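Local coordinates for cocosin 1 acidic chain (Cocos nucifera, PDB 5WPW), which serves as a hexameric 11S seed storage globulin, a nutrient reservoir of the coconut seed that is also a potential food allergen, at residues A[69-77]-A[118-129]; A[375-386]-A[403-414]. The protein carries 2 engineered substitutions. All coordinates share one frame; numbering follows the deposited sequence.

Contact 1: A[69-77]-A[118-129]; sequences RGIVGLVMP and VPNGFAYWCYNN
Strands 70-74 and 124-127 run antiparallel in a curled sheet of the N-terminal cupin barrel, their short axes 4.7 Å apart with an angle of 170° between their directions. Ile-71 with Tyr-127 and Gly-73 with Trp-125 are hydrogen-bonded pairs, each closed in both directions; the bond from Gly-73 N to Trp-125 O measures 2.8 Å and is nearly straight (172°). Val-75 N to Ala-123 O, 2.9 Å, continues the pattern, after which a water bridges Val-75 O and Ala-123 N where the strands part.

The indole of Trp-125 lies over the backbone of Gly-73, which has no side chain on that face. Its CG stands between its own N and carbonyl carbon (chi1 59°), which brings the ring across to the partner strand, and Gly-73 CA sits 3.8 Å from the centroid of the five-membered ring, a CH-pi contact. Alongside, Ile-71 CG2 meets the six-membered part at CH2, 3.8 Å away. On the other face of the sheet, Val-72 CG1 presses on Tyr-124 CE1 at 3.4 Å, and Leu-74 CD1 reaches Phe-122 CB. Phe-122, which ends the type II turn 119-122, has its ring between Pro-77 CD on one face and Pro-119 CB on the opposite one.

A second subunit packs Pro-385 on Trp-125, and a third sets Phe-241 against Phe-122, so neighbouring subunits cover parts of this contact. Antiparallel pairing of this kind, with aromatic and aliphatic side chains on both faces, builds the jelly-roll-like beta-barrel of the cupin fold.

Contact 2: A[375-386]-A[403-414]; sequences VGKTSALRGMPV and VKLTRGDEVAIF
Lys-404 NZ donates to Met-384 O at 2.6 Å, approaching 24° from the carbonyl plane. The side chain gets there fully stretched: CG lies opposite the backbone N (chi1 171°) and the later torsions stay extended, carrying CE past Arg-382 O, 3.5 Å away. The ammonium also bonds to Glu-103 O of a fourth subunit, so this lysine links the end of helix 397-405, the loop 375-386 and a neighbouring chain.

The other direct bond is backbone to backbone, Lys-377 N to Glu-410 O at 2.9 Å. Around it the main chains come close: Gly-376 CA points a hydrogen at Arg-407 O almost in line (166°), and Lys-377 CA lies 3.1 Å from Gly-408 O. A water bonded to Val-375 O makes a weaker bond to Val-411 O. Arg-382 ties back onto its own loop, gripping Lys-377 O side-on with NE and NH1. NE lies above that carbonyl plane, whereas NH1 is in it, on a lone pair. Gly-408 O sits over a face of the guanidinium, at too poor an angle for a bond with NE. The charge is met by Glu-103 and Glu-81 of the fourth subunit. Ser-379 OG accepts from Arg-382 N in an ST motif.

Packing completes the contact. Val-375 CG2 meets Phe-414 CE2 at 3.8 Å, the side chains crossing at about a right angle. Arg-407 NE, bonded to Ala-191 O of the fourth subunit, lies over a face of the Phe-414 ring, offset toward its rim. Leu-381 CD1 touches Val-403 CG1. The whole joins the loop leading into helix 386-393 to the end of helix 397-405 and the chain after it, in the helical extension of the C-terminal cupin domain that, as in other 11S globulins, takes part in subunit association.

In the fold
The two contacts lie on opposite sides of the chain's centre, their own centres about 43 Å apart and their nearest atoms about 26 Å apart. Contact 1 belongs to the N-terminal cupin domain and contact 2 to the C-terminal one, and they share no element within the chain. Both are largely buried, but differently: contact 1 is a regular strand pair 15 Å from the chain's centre, whereas contact 2, 30 Å out, joins irregular loops and a helix end, with charged side chains shared between subunits. The assembly relates the two regions, since Ala-380 of a second subunit packs on Val-75 of contact 1.

Contact 1: A[69-77]-A[118-129]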
loop_
_atom_site.group_PDB
_atom_site.type_symbol
_atom_site.label_atom_id
_atom_site.label_comp_id
_atom_site.label_asym_id
_atom_site.label_seq_id
_atom_site.Cartn_x
_atom_site.Cartn_y
_atom_site.Cartn_z
ATOM N N ARG A 69 26.608 20.808 18.205
ATOM C CA ARG A 69 26.385 19.384 18.351
ATOM C C ARG A 69 25.767 19.118 19.714
ATOM O O ARG A 69 25.825 19.954 20.624
ATOM C CB ARG A 69 27.668 18.577 18.168
ATOM C CG ARG A 69 28.736 18.854 19.203
ATOM C CD ARG A 69 29.889 17.889 19.033
ATOM N NE ARG A 69 29.731 16.677 19.843
ATOM C CZ ARG A 69 30.332 16.480 21.013
ATOM N NH1 ARG A 69 31.123 17.418 21.519
ATOM N NH2 ARG A 69 30.137 15.350 21.684
ATOM N N GLY A 70 25.153 17.949 19.838
ATOM C CA GLY A 70 24.511 17.603 21.088
ATOM C C GLY A 70 23.779 16.278 21.037
ATOM O O GLY A 70 24.062 15.408 20.213
ATOM N N ILE A 71 22.837 16.145 21.957
ATOM C CA ILE A 71 22.117 14.908 22.211
ATOM C C ILE A 71 20.640 15.221 22.096
ATOM O O ILE A 71 20.175 16.231 22.637
ATOM C CB ILE A 71 22.429 14.341 23.615
ATOM C CG1 ILE A 71 23.871 13.858 23.708
ATOM C CG2 ILE A 71 21.478 13.201 23.957
ATOM C CD1 ILE A 71 24.095 12.950 24.892
ATOM N N VAL A 72 19.897 14.358 21.411
ATOM C CA VAL A 72 18.454 14.513 21.299
ATOM C C VAL A 72 17.773 13.254 21.819
ATOM O O VAL A 72 18.249 12.133 21.605
ATOM C CB VAL A 72 18.023 14.805 19.848
ATOM C CG1 VAL A 72 16.626 14.342 19.632
ATOM C CG2 VAL A 72 18.106 16.286 19.571
ATOM N N GLY A 73 16.665 13.447 22.520
ATOM C CA GLY A 73 15.821 12.345 22.935
ATOM C C GLY A 73 14.406 12.486 22.406
ATOM O O GLY A 73 13.767 13.545 22.524
ATOM N N LEU A 74 13.924 11.411 21.801
ATOM C CA LEU A 74 12.562 11.305 21.306
ATOM C C LEU A 74 11.944 10.086 21.965
ATOM O O LEU A 74 12.439 8.961 21.796
ATOM C CB LEU A 74 12.551 11.163 19.790
ATOM C CG LEU A 74 11.185 10.959 19.161
ATOM C CD1 LEU A 74 10.449 12.245 19.302
ATOM C CD2 LEU A 74 11.354 10.594 17.699
ATOM N N VAL A 75 10.893 10.298 22.722
ATOM C CA VAL A 75 10.267 9.192 23.438
ATOM C C VAL A 75 9.146 8.618 22.582
ATOM O O VAL A 75 8.182 9.319 22.247
ATOM C CB VAL A 75 9.748 9.637 24.807
ATOM C CG1 VAL A 75 9.052 8.473 25.486
ATOM C CG2 VAL A 75 10.902 10.172 25.662
ATOM N N MET A 76 9.264 7.332 22.238
ATOM C CA MET A 76 8.232 6.654 21.460
ATOM C C MET A 76 7.361 5.841 22.405
ATOM O O MET A 76 7.829 4.832 22.941
ATOM C CB MET A 76 8.868 5.757 20.396
ATOM C CG MET A 76 9.986 6.447 19.626
ATOM S SD MET A 76 10.088 5.958 17.892
ATOM C CE MET A 76 11.521 6.893 17.334
ATOM N N PRO A 77 6.111 6.242 22.651
ATOM C CA PRO A 77 5.287 5.562 23.660
ATOM C C PRO A 77 5.017 4.100 23.330
ATOM O O PRO A 77 4.637 3.746 22.210
ATOM C CB PRO A 77 3.985 6.375 23.656
ATOM C CG PRO A 77 4.009 7.164 22.396
ATOM C CD PRO A 77 5.444 7.431 22.098
ATOM N N VAL A 118 10.461 15.113 14.048
ATOM C CA VAL A 118 9.708 14.830 15.268
ATOM C C VAL A 118 8.209 14.730 14.983
ATOM O O VAL A 118 7.570 15.761 14.757
ATOM C CB VAL A 118 9.986 15.925 16.313
ATOM C CG1 VAL A 118 9.232 15.647 17.583
ATOM C CG2 VAL A 118 11.471 16.029 16.584
ATOM N N PRO A 119 7.607 13.535 15.022
ATOM C CA PRO A 119 6.149 13.418 14.852
ATOM C C PRO A 119 5.377 14.211 15.893
ATOM O O PRO A 119 5.807 14.364 17.032
ATOM C CB PRO A 119 5.877 11.916 15.036
ATOM C CG PRO A 119 7.233 11.248 15.024
ATOM C CD PRO A 119 8.232 12.269 15.426
ATOM N N ASN A 120 4.191 14.666 15.516
ATOM C CA ASN A 120 3.353 15.318 16.515
ATOM C C ASN A 120 3.057 14.355 17.662
ATOM O O ASN A 120 3.025 13.136 17.485
ATOM C CB ASN A 120 2.050 15.763 15.895
ATOM C CG ASN A 120 1.353 14.624 15.245
ATOM O OD1 ASN A 120 1.915 13.991 14.350
ATOM N ND2 ASN A 120 0.159 14.297 15.726
ATOM N N GLY A 121 2.853 14.914 18.849
ATOM C CA GLY A 121 2.425 14.126 19.979
ATOM C C GLY A 121 3.486 13.291 20.661
ATOM O O GLY A 121 3.149 12.572 21.611
ATOM N N PHE A 122 4.750 13.353 20.221
ATOM C CA PHE A 122 5.856 12.629 20.846
ATOM C C PHE A 122 6.707 13.585 21.680
ATOM O O PHE A 122 7.133 14.625 21.181
ATOM C CB PHE A 122 6.776 11.968 19.801
ATOM C CG PHE A 122 6.165 10.792 19.069
ATOM C CD1 PHE A 122 4.880 10.846 18.566
ATOM C CD2 PHE A 122 6.915 9.642 18.836
ATOM C CE1 PHE A 122 4.336 9.765 17.880
ATOM C CE2 PHE A 122 6.381 8.566 18.149
ATOM C CZ PHE A 122 5.079 8.626 17.678
ATOM N N ALA A 123 7.004 13.203 22.923
ATOM C CA ALA A 123 7.887 14.004 23.769
ATOM C C ALA A 123 9.323 14.023 23.249
ATOM O O ALA A 123 9.897 12.986 22.885
ATOM C CB ALA A 123 7.864 13.481 25.206
ATOM N N TYR A 124 9.921 15.214 23.275
ATOM C CA TYR A 124 11.212 15.514 22.664
ATOM C C TYR A 124 12.025 16.401 23.604
ATOM O O TYR A 124 11.468 17.329 24.198
ATOM C CB TYR A 124 10.971 16.247 21.347
ATOM C CG TYR A 124 12.157 16.862 20.640
ATOM C CD1 TYR A 124 13.011 16.078 19.886
ATOM C CD2 TYR A 124 12.381 18.235 20.671
ATOM C CE1 TYR A 124 14.082 16.626 19.208
ATOM C CE2 TYR A 124 13.458 18.801 19.986
ATOM C CZ TYR A 124 14.304 17.982 19.261
ATOM O OH TYR A 124 15.379 18.503 18.569
ATOM N N TRP A 125 13.335 16.140 23.714
ATOM C CA TRP A 125 14.242 17.014 24.461
ATOM C C TRP A 125 15.606 17.046 23.768
ATOM O O TRP A 125 15.948 16.158 22.980
ATOM C CB TRP A 125 14.365 16.570 25.947
ATOM C CG TRP A 125 14.863 15.168 26.148
ATOM C CD1 TRP A 125 14.094 14.045 26.340
ATOM C CD2 TRP A 125 16.224 14.734 26.207
ATOM N NE1 TRP A 125 14.897 12.945 26.496
ATOM C CE2 TRP A 125 16.209 13.338 26.407
ATOM C CE3 TRP A 125 17.461 15.391 26.085
ATOM C CZ2 TRP A 125 17.373 12.582 26.497
ATOM C CZ3 TRP A 125 18.626 14.637 26.174
ATOM C CH2 TRP A 125 18.574 13.245 26.375
ATOM N N CYS A 126 16.400 18.064 24.106
ATOM C CA CYS A 126 17.592 18.423 23.337
ATOM C C CYS A 126 18.636 18.984 24.281
ATOM O O CYS A 126 18.337 19.942 24.995
ATOM C CB CYS A 126 17.260 19.482 22.289
ATOM S SG CYS A 126 18.640 19.926 21.240
ATOM N N TYR A 127 19.844 18.425 24.263
ATOM C CA TYR A 127 20.906 18.885 25.166
ATOM C C TYR A 127 22.175 19.209 24.381
ATOM O O TYR A 127 22.643 18.398 23.569
ATOM C CB TYR A 127 21.195 17.839 26.242
ATOM C CG TYR A 127 22.404 18.154 27.136
ATOM C CD1 TYR A 127 22.342 19.156 28.104
ATOM C CD2 TYR A 127 23.596 17.437 27.011
ATOM C CE1 TYR A 127 23.462 19.445 28.941
ATOM C CE2 TYR A 127 24.726 17.718 27.832
ATOM C CZ TYR A 127 24.643 18.716 28.791
ATOM O OH TYR A 127 25.751 18.986 29.610
ATOM N N ASN A 128 22.753 20.378 24.659
ATOM C CA ASN A 128 23.985 20.836 24.015
ATOM C C ASN A 128 25.179 20.410 24.858
ATOM O O ASN A 128 25.440 21.000 25.904
ATOM C CB ASN A 128 23.952 22.354 23.843
ATOM C CG ASN A 128 25.203 22.905 23.163
ATOM O OD1 ASN A 128 26.109 22.158 22.770
ATOM N ND2 ASN A 128 25.237 24.211 22.999
ATOM N N ASN A 129 25.912 19.397 24.401
ATOM C CA ASN A 129 27.073 18.910 25.131
ATOM C C ASN A 129 28.394 19.331 24.501
ATOM O O ASN A 129 29.443 18.799 24.872
ATOM C CB ASN A 129 27.025 17.391 25.251
ATOM C CG ASN A 129 27.098 16.706 23.914
ATOM O OD1 ASN A 129 27.119 17.344 22.858
ATOM N ND2 ASN A 129 27.128 15.401 23.947
HETATM O O HOH W 1 27.559 22.227 20.430
HETATM O O HOH W 2 5.985 10.730 23.457
#

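Contact 2: A[375-386]-A[403-414]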
loop_
_atom_site.group_PDB
_atom_site.type_symbol
_atom_site.label_atom_id
_atom_site.label_comp_id
_atom_site.label_asym_id
_atom_site.label_seq_id
_atom_site.Cartn_x
_atom_site.Cartn_y
_atom_site.Cartn_z
ATOM N N VAL A 375 14.507 25.812 -17.823
ATOM C CA VAL A 375 15.605 25.523 -18.736
ATOM C C VAL A 375 16.532 24.509 -18.087
ATOM O O VAL A 375 16.618 24.417 -16.858
ATOM C CB VAL A 375 16.394 26.792 -19.116
ATOM C CG1 VAL A 375 15.685 27.518 -20.240
ATOM C CG2 VAL A 375 16.574 27.690 -17.897
ATOM N N GLY A 376 17.228 23.745 -18.915
ATOM C CA GLY A 376 18.169 22.757 -18.429
ATOM C C GLY A 376 17.798 21.358 -18.873
ATOM O O GLY A 376 16.819 21.139 -19.586
ATOM N N LYS A 377 18.599 20.396 -18.411
ATOM C CA LYS A 377 18.527 19.053 -18.977
ATOM C C LYS A 377 17.202 18.354 -18.671
ATOM O O LYS A 377 16.747 17.519 -19.465
ATOM C CB LYS A 377 19.720 18.224 -18.495
ATOM C CG LYS A 377 19.659 17.729 -17.070
ATOM C CD LYS A 377 20.371 16.387 -16.958
ATOM C CE LYS A 377 21.870 16.545 -17.199
ATOM N NZ LYS A 377 22.489 15.338 -17.834
ATOM N N THR A 378 16.548 18.697 -17.566
ATOM C CA THR A 378 15.316 18.018 -17.175
ATOM C C THR A 378 14.108 18.948 -17.209
ATOM O O THR A 378 13.181 18.797 -16.412
ATOM C CB THR A 378 15.458 17.414 -15.777
ATOM O OG1 THR A 378 15.762 18.450 -14.836
ATOM C CG2 THR A 378 16.555 16.377 -15.730
ATOM N N SER A 379 14.092 19.910 -18.119
ATOM C CA SER A 379 13.228 21.060 -17.944
ATOM C C SER A 379 11.987 20.987 -18.819
ATOM O O SER A 379 11.869 20.173 -19.732
ATOM C CB SER A 379 13.992 22.344 -18.244
ATOM O OG SER A 379 14.299 22.407 -19.618
ATOM N N ALA A 380 11.064 21.898 -18.531
ATOM C CA ALA A 380 9.827 21.984 -19.287
ATOM C C ALA A 380 10.090 22.367 -20.739
ATOM O O ALA A 380 9.508 21.780 -21.664
ATOM C CB ALA A 380 8.908 23.008 -18.629
ATOM N N LEU A 381 10.953 23.360 -20.960
ATOM C CA LEU A 381 11.181 23.820 -22.324
ATOM C C LEU A 381 11.937 22.780 -23.125
ATOM O O LEU A 381 11.636 22.559 -24.302
ATOM C CB LEU A 381 11.907 25.162 -22.313
ATOM C CG LEU A 381 10.992 26.265 -21.760
ATOM C CD1 LEU A 381 11.563 27.649 -22.016
ATOM C CD2 LEU A 381 9.585 26.153 -22.321
ATOM N N ARG A 382 12.902 22.101 -22.514
ATOM C CA ARG A 382 13.622 21.109 -23.299
ATOM C C ARG A 382 12.718 19.971 -23.746
ATOM O O ARG A 382 13.051 19.269 -24.706
ATOM C CB ARG A 382 14.804 20.537 -22.526
ATOM C CG ARG A 382 15.850 19.981 -23.493
ATOM C CD ARG A 382 17.211 19.874 -22.896
ATOM N NE ARG A 382 17.373 18.640 -22.132
ATOM C CZ ARG A 382 17.619 17.446 -22.667
ATOM N NH1 ARG A 382 17.747 16.384 -21.879
ATOM N NH2 ARG A 382 17.731 17.311 -23.984
ATOM N N GLY A 383 11.577 19.780 -23.079
ATOM C CA GLY A 383 10.697 18.699 -23.452
ATOM C C GLY A 383 9.708 19.031 -24.531
ATOM O O GLY A 383 8.985 18.139 -24.977
ATOM N N MET A 384 9.647 20.284 -24.943
ATOM C CA MET A 384 8.651 20.768 -25.883
ATOM C C MET A 384 9.219 20.818 -27.297
ATOM O O MET A 384 10.405 21.116 -27.490
ATOM C CB MET A 384 8.172 22.164 -25.474
ATOM C CG MET A 384 7.044 22.109 -24.427
ATOM S SD MET A 384 6.647 23.760 -23.863
ATOM C CE MET A 384 6.164 23.306 -22.162
ATOM N N PRO A 385 8.398 20.504 -28.299
ATOM C CA PRO A 385 8.872 20.580 -29.690
ATOM C C PRO A 385 9.310 21.993 -30.053
ATOM O O PRO A 385 8.682 22.980 -29.657
ATOM C CB PRO A 385 7.647 20.149 -30.503
ATOM C CG PRO A 385 6.812 19.318 -29.528
ATOM C CD PRO A 385 7.026 19.967 -28.196
ATOM N N VAL A 386 10.380 22.085 -30.850
ATOM C CA VAL A 386 10.857 23.406 -31.266
ATOM C C VAL A 386 9.711 24.251 -31.815
ATOM O O VAL A 386 9.612 25.447 -31.518
ATOM C CB VAL A 386 12.011 23.281 -32.279
ATOM C CG1 VAL A 386 13.170 22.533 -31.666
ATOM C CG2 VAL A 386 11.547 22.591 -33.547
ATOM N N VAL A 403 17.050 28.996 -27.078
ATOM C CA VAL A 403 16.348 28.953 -25.800
ATOM C C VAL A 403 16.365 27.535 -25.240
ATOM O O VAL A 403 16.518 27.324 -24.028
ATOM C CB VAL A 403 14.917 29.489 -25.971
ATOM C CG1 VAL A 403 14.000 28.983 -24.867
ATOM C CG2 VAL A 403 14.912 31.008 -26.028
ATOM N N LYS A 404 16.259 26.539 -26.121
ATOM C CA LYS A 404 16.077 25.152 -25.720
ATOM C C LYS A 404 17.394 24.430 -25.437
ATOM O O LYS A 404 17.482 23.648 -24.480
ATOM C CB LYS A 404 15.272 24.434 -26.806
ATOM C CG LYS A 404 15.160 22.952 -26.686
ATOM C CD LYS A 404 13.948 22.493 -27.498
ATOM C CE LYS A 404 13.906 20.991 -27.622
ATOM N NZ LYS A 404 12.726 20.579 -28.427
ATOM N N LEU A 405 18.444 24.699 -26.215
ATOM C CA LEU A 405 19.634 23.872 -26.159
ATOM C C LEU A 405 20.844 24.550 -25.530
ATOM O O LEU A 405 21.818 23.854 -25.233
ATOM C CB LEU A 405 19.999 23.379 -27.567
ATOM C CG LEU A 405 18.838 22.598 -28.201
ATOM C CD1 LEU A 405 19.171 22.128 -29.598
ATOM C CD2 LEU A 405 18.440 21.420 -27.316
ATOM N N THR A 406 20.807 25.863 -25.288
ATOM C CA THR A 406 21.992 26.525 -24.757
ATOM C C THR A 406 22.385 25.953 -23.400
ATOM O O THR A 406 23.568 25.711 -23.144
ATOM C CB THR A 406 21.782 28.034 -24.657
ATOM O OG1 THR A 406 21.567 28.586 -25.965
ATOM C CG2 THR A 406 23.022 28.669 -24.057
ATOM N N ARG A 407 21.406 25.721 -22.523
ATOM C CA ARG A 407 21.626 25.089 -21.224
ATOM C C ARG A 407 21.138 23.647 -21.182
ATOM O O ARG A 407 21.071 23.054 -20.094
ATOM C CB ARG A 407 20.913 25.873 -20.126
ATOM C CG ARG A 407 21.429 27.258 -19.933
ATOM C CD ARG A 407 22.605 27.244 -19.024
ATOM N NE ARG A 407 22.603 28.446 -18.217
ATOM C CZ ARG A 407 23.695 28.999 -17.717
ATOM N NH1 ARG A 407 24.871 28.443 -17.947
ATOM N NH2 ARG A 407 23.609 30.097 -16.979
ATOM N N GLY A 408 20.779 23.074 -22.333
ATOM C CA GLY A 408 20.052 21.816 -22.365
ATOM C C GLY A 408 20.806 20.638 -21.797
ATOM O O GLY A 408 20.191 19.594 -21.550
ATOM N N ASP A 409 22.108 20.777 -21.582
ATOM C CA ASP A 409 22.933 19.728 -21.009
ATOM C C ASP A 409 23.109 19.866 -19.506
ATOM O O ASP A 409 23.687 18.968 -18.886
ATOM C CB ASP A 409 24.324 19.741 -21.651
ATOM C CG ASP A 409 24.402 18.897 -22.894
ATOM O OD1 ASP A 409 23.472 18.099 -23.132
ATOM O OD2 ASP A 409 25.395 19.034 -23.637
ATOM N N GLU A 410 22.645 20.964 -18.913
ATOM C CA GLU A 410 23.048 21.344 -17.568
ATOM C C GLU A 410 22.009 20.965 -16.526
ATOM O O GLU A 410 20.811 21.135 -16.744
ATOM C CB GLU A 410 23.321 22.845 -17.490
ATOM C CG GLU A 410 24.754 23.155 -17.866
ATOM C CD GLU A 410 25.027 24.617 -18.090
ATOM O OE1 GLU A 410 25.211 25.000 -19.259
ATOM O OE2 GLU A 410 25.090 25.363 -17.100
ATOM N N VAL A 411 22.501 20.471 -15.385
ATOM C CA VAL A 411 21.737 20.218 -14.168
ATOM C C VAL A 411 21.241 21.534 -13.588
ATOM O O VAL A 411 21.486 22.604 -14.154
ATOM C CB VAL A 411 22.595 19.455 -13.138
ATOM C CG1 VAL A 411 22.999 18.116 -13.674
ATOM C CG2 VAL A 411 23.858 20.274 -12.763
ATOM N N ALA A 412 20.565 21.479 -12.439
ATOM C CA ALA A 412 19.917 22.672 -11.900
ATOM C C ALA A 412 20.903 23.761 -11.474
ATOM O O ALA A 412 20.500 24.928 -11.363
ATOM C CB ALA A 412 19.030 22.295 -10.716
ATOM N N ILE A 413 22.167 23.416 -11.241
ATOM C CA ILE A 413 23.181 24.375 -10.808
ATOM C C ILE A 413 23.890 24.883 -12.056
ATOM O O ILE A 413 24.667 24.153 -12.675
ATOM C CB ILE A 413 24.182 23.752 -9.824
ATOM C CG1 ILE A 413 23.473 23.246 -8.570
ATOM C CG2 ILE A 413 25.265 24.782 -9.433
ATOM C CD1 ILE A 413 23.504 24.238 -7.411
ATOM N N PHE A 414 23.616 26.132 -12.417
ATOM C CA PHE A 414 24.126 26.744 -13.634
ATOM C C PHE A 414 25.397 27.515 -13.296
ATOM O O PHE A 414 25.356 28.473 -12.516
ATOM C CB PHE A 414 23.079 27.684 -14.229
ATOM C CG PHE A 414 21.974 26.991 -14.966
ATOM C CD1 PHE A 414 21.983 25.613 -15.156
ATOM C CD2 PHE A 414 20.915 27.719 -15.473
ATOM C CE1 PHE A 414 20.946 24.989 -15.839
ATOM C CE2 PHE A 414 19.874 27.100 -16.161
ATOM C CZ PHE A 414 19.891 25.740 -16.348
HETATM O O HOH W 3 18.423 23.400 -15.126
#